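Local coordinates for protein nucleoporin p58/p45 (Homo sapiens, PDB 4JO7) that probably serves as a component of the nuclear pore complex, which is required for trafficking across the nuclear membrane, at residues L18-R22 with Y54-V58. Sequence-based numbering, arbitrary orientation.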
ATOM      1  N   LEU F  18       6.245  15.877   8.716  1.00 15.53           N
ATOM      2  CA  LEU F  18       7.589  15.395   8.410  1.00 18.83           C
ATOM      3  C   LEU F  18       8.594  16.537   8.449  1.00 23.13           C
ATOM      4  O   LEU F  18       9.687  16.388   8.995  1.00 22.27           O
ATOM      5  CB  LEU F  18       7.644  14.722   7.035  1.00 20.52           C
ATOM      6  CG  LEU F  18       7.042  13.323   6.890  1.00 22.00           C
ATOM      7  CD1 LEU F  18       7.347  12.786   5.497  1.00 33.79           C
ATOM      8  CD2 LEU F  18       7.561  12.365   7.954  1.00 33.22           C
ATOM      9  N   GLN F  19       8.225  17.676   7.869  1.00 23.15           N
ATOM     10  CA  GLN F  19       9.106  18.842   7.849  1.00 22.68           C
ATOM     11  C   GLN F  19       9.375  19.334   9.267  1.00 17.57           C
ATOM     12  O   GLN F  19      10.519  19.559   9.651  1.00 28.20           O
ATOM     13  CB  GLN F  19       8.494  19.968   7.013  1.00 24.72           C
ATOM     14  CG  GLN F  19       8.374  19.650   5.533  1.00 39.16           C
ATOM     15  CD  GLN F  19       9.695  19.765   4.798  1.00 64.04           C
ATOM     16  OE1 GLN F  19      10.741  19.989   5.409  1.00 60.91           O
ATOM     17  NE2 GLN F  19       9.653  19.616   3.476  1.00 44.90           N
ATOM     18  N   GLN F  20       8.311  19.489  10.044  1.00 22.92           N
ATOM     19  CA  GLN F  20       8.423  19.965  11.416  1.00 20.10           C
ATOM     20  C   GLN F  20       9.247  19.005  12.278  1.00 26.76           C
ATOM     21  O   GLN F  20      10.214  19.407  12.920  1.00 24.52           O
ATOM     22  CB  GLN F  20       7.026  20.155  12.018  1.00 26.76           C
ATOM     23  CG  GLN F  20       6.199  21.231  11.321  1.00 32.99           C
ATOM     24  CD  GLN F  20       4.769  21.298  11.826  1.00 41.08           C
ATOM     25  OE1 GLN F  20       4.226  20.312  12.325  1.00 55.78           O
ATOM     26  NE2 GLN F  20       4.152  22.467  11.698  1.00 46.88           N
ATOM     27  N   TYR F  21       8.873  17.732  12.284  1.00 25.15           N
ATOM     28  CA  TYR F  21       9.545  16.755  13.137  1.00 21.11           C
ATOM     29  C   TYR F  21      11.006  16.579  12.747  1.00 20.47           C
ATOM     30  O   TYR F  21      11.850  16.284  13.593  1.00 33.48           O
ATOM     31  CB  TYR F  21       8.823  15.409  13.097  1.00 22.63           C
ATOM     32  CG  TYR F  21       7.559  15.371  13.924  1.00 26.28           C
ATOM     33  CD1 TYR F  21       7.051  16.525  14.510  1.00 36.09           C
ATOM     34  CD2 TYR F  21       6.885  14.178  14.140  1.00 23.51           C
ATOM     35  CE1 TYR F  21       5.903  16.491  15.277  1.00 39.38           C
ATOM     36  CE2 TYR F  21       5.735  14.137  14.905  1.00 29.94           C
ATOM     37  CZ  TYR F  21       5.251  15.295  15.473  1.00 28.02           C
ATOM     38  OH  TYR F  21       4.108  15.259  16.237  1.00 34.33           O
ATOM     39  N   ARG F  22      11.305  16.768  11.469  1.00 23.83           N
ATOM     40  CA  ARG F  22      12.668  16.616  10.987  1.00 26.51           C
ATOM     41  C   ARG F  22      13.557  17.637  11.678  1.00 31.32           C
ATOM     42  O   ARG F  22      14.679  17.328  12.085  1.00 30.46           O
ATOM     43  CB  ARG F  22      12.718  16.797   9.468  1.00 34.76           C
ATOM     44  CG  ARG F  22      14.090  16.583   8.853  1.00 37.33           C
ATOM     45  CD  ARG F  22      14.011  16.608   7.334  1.00 37.71           C
ATOM     46  NE  ARG F  22      15.116  17.349   6.730  1.00 47.83           N
ATOM     47  CZ  ARG F  22      16.344  16.869   6.563  1.00 62.85           C
ATOM     48  NH1 ARG F  22      16.647  15.639   6.960  1.00 60.80           N
ATOM     49  NH2 ARG F  22      17.279  17.624   6.002  1.00 56.22           N
ATOM     50  N   TYR F  54      14.167   9.639   7.475  1.00 10.88           N
ATOM     51  CA  TYR F  54      13.204  10.611   6.976  0.55 15.18           C
ATOM     52  C   TYR F  54      12.900  10.338   5.508  1.00 15.47           C
ATOM     53  O   TYR F  54      11.754  10.409   5.062  1.00 15.19           O
ATOM     54  CB  TYR F  54      13.768  12.022   7.159  0.55 15.56           C
ATOM     55  CG  TYR F  54      13.209  13.060   6.215  0.55 15.98           C
ATOM     56  CD1 TYR F  54      12.052  13.756   6.529  0.55 22.39           C
ATOM     57  CD2 TYR F  54      13.850  13.357   5.020  0.55 20.08           C
ATOM     58  CE1 TYR F  54      11.541  14.710   5.675  0.55 20.12           C
ATOM     59  CE2 TYR F  54      13.344  14.308   4.157  0.55 21.02           C
ATOM     60  CZ  TYR F  54      12.192  14.984   4.494  0.55 13.31           C
ATOM     61  OH  TYR F  54      11.678  15.932   3.647  0.55 15.02           O
ATOM     62  N   GLN F  55      13.948  10.022   4.755  1.00 10.49           N
ATOM     63  CA  GLN F  55      13.781   9.719   3.340  1.00 15.61           C
ATOM     64  C   GLN F  55      12.911   8.480   3.128  1.00 14.50           C
ATOM     65  O   GLN F  55      12.134   8.414   2.179  1.00 12.18           O
ATOM     66  CB  GLN F  55      15.147   9.581   2.660  1.00 14.75           C
ATOM     67  CG  GLN F  55      15.879  10.918   2.578  1.00 23.79           C
ATOM     68  CD  GLN F  55      17.244  10.824   1.925  1.00 25.33           C
ATOM     69  OE1 GLN F  55      18.015   9.901   2.188  1.00 27.86           O
ATOM     70  NE2 GLN F  55      17.545  11.781   1.055  1.00 43.91           N
ATOM     71  N   THR F  56      13.014   7.507   4.023  1.00 10.38           N
ATOM     72  CA  THR F  56      12.192   6.308   3.914  1.00 11.56           C
ATOM     73  C   THR F  56      10.722   6.647   4.181  1.00 12.21           C
ATOM     74  O   THR F  56       9.831   6.139   3.501  1.00 10.00           O
ATOM     75  CB  THR F  56      12.690   5.209   4.864  1.00  9.56           C
ATOM     76  OG1 THR F  56      14.056   4.909   4.560  1.00 10.19           O
ATOM     77  CG2 THR F  56      11.856   3.949   4.733  1.00 14.62           C
ATOM     78  N   PHE F  57      10.463   7.523   5.148  1.00 11.24           N
ATOM     79  CA  PHE F  57       9.094   7.933   5.438  1.00 14.96           C
ATOM     80  C   PHE F  57       8.470   8.666   4.250  1.00 12.02           C
ATOM     81  O   PHE F  57       7.300   8.462   3.937  1.00 10.25           O
ATOM     82  CB  PHE F  57       9.030   8.822   6.687  1.00  8.87           C
ATOM     83  CG  PHE F  57       8.937   8.049   7.973  1.00 11.04           C
ATOM     84  CD1 PHE F  57       7.748   7.443   8.342  1.00 12.55           C
ATOM     85  CD2 PHE F  57      10.038   7.924   8.807  1.00 16.66           C
ATOM     86  CE1 PHE F  57       7.651   6.729   9.528  1.00 14.70           C
ATOM     87  CE2 PHE F  57       9.948   7.211   9.993  1.00 12.64           C
ATOM     88  CZ  PHE F  57       8.758   6.614  10.354  1.00 13.61           C
ATOM     89  N   VAL F  58       9.243   9.536   3.606  1.00 10.38           N
ATOM     90  CA  VAL F  58       8.726  10.281   2.460  1.00 11.66           C
ATOM     91  C   VAL F  58       8.376   9.305   1.332  1.00  7.37           C
ATOM     92  O   VAL F  58       7.319   9.420   0.702  1.00 11.91           O
ATOM     93  CB  VAL F  58       9.736  11.308   1.943  1.00 11.85           C
ATOM     94  CG1 VAL F  58       9.204  11.997   0.685  1.00 15.00           C
ATOM     95  CG2 VAL F  58      10.052  12.337   3.020  1.00 13.97           C
TER
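Tyr54 lies between Arg22 and Val58 where helices 2-29 and 43-85 of this fragment of nucleoporin p58/p45 pack as an antiparallel helical hairpin. Segment 18-22 belongs to a predicted coiled coil. The axes of the short segments 18-22 and 54-58 run 171° apart and approach to 11.4 Å. The Tyr54 ring is modelled in two positions; its contacts here are those of one. Arg22 and Tyr54 side chains meet at about a right angle. Arg22 CD sits over the centre of one ring face, a CH-pi contact with CD 3.5 Å from the Tyr54 centroid. The Arg22 chain leaves with CG anti to the backbone N (chi1 -177°) and bends at chi3. This brings the guanidinium over the same face, with CZ 4.8 Å from the Tyr54 centroid in a cation-pi contact. Its plane is tilted 37° from the ring. Val58 CG2 covers the opposite face, away from the ring centre.

Leu18 supplies the buried apolar part. Its CB approaches Tyr54 CE1 obliquely at 4.1 Å. Leu18 and Phe57 also pack against a chain of another protein, and Phe57 meets Tyr78 of the second subunit. Leu18 CD2 reaches Phe57 CB at 4.0 Å, and Leu18 CD1 touches Val58 CG2 at 3.7 Å.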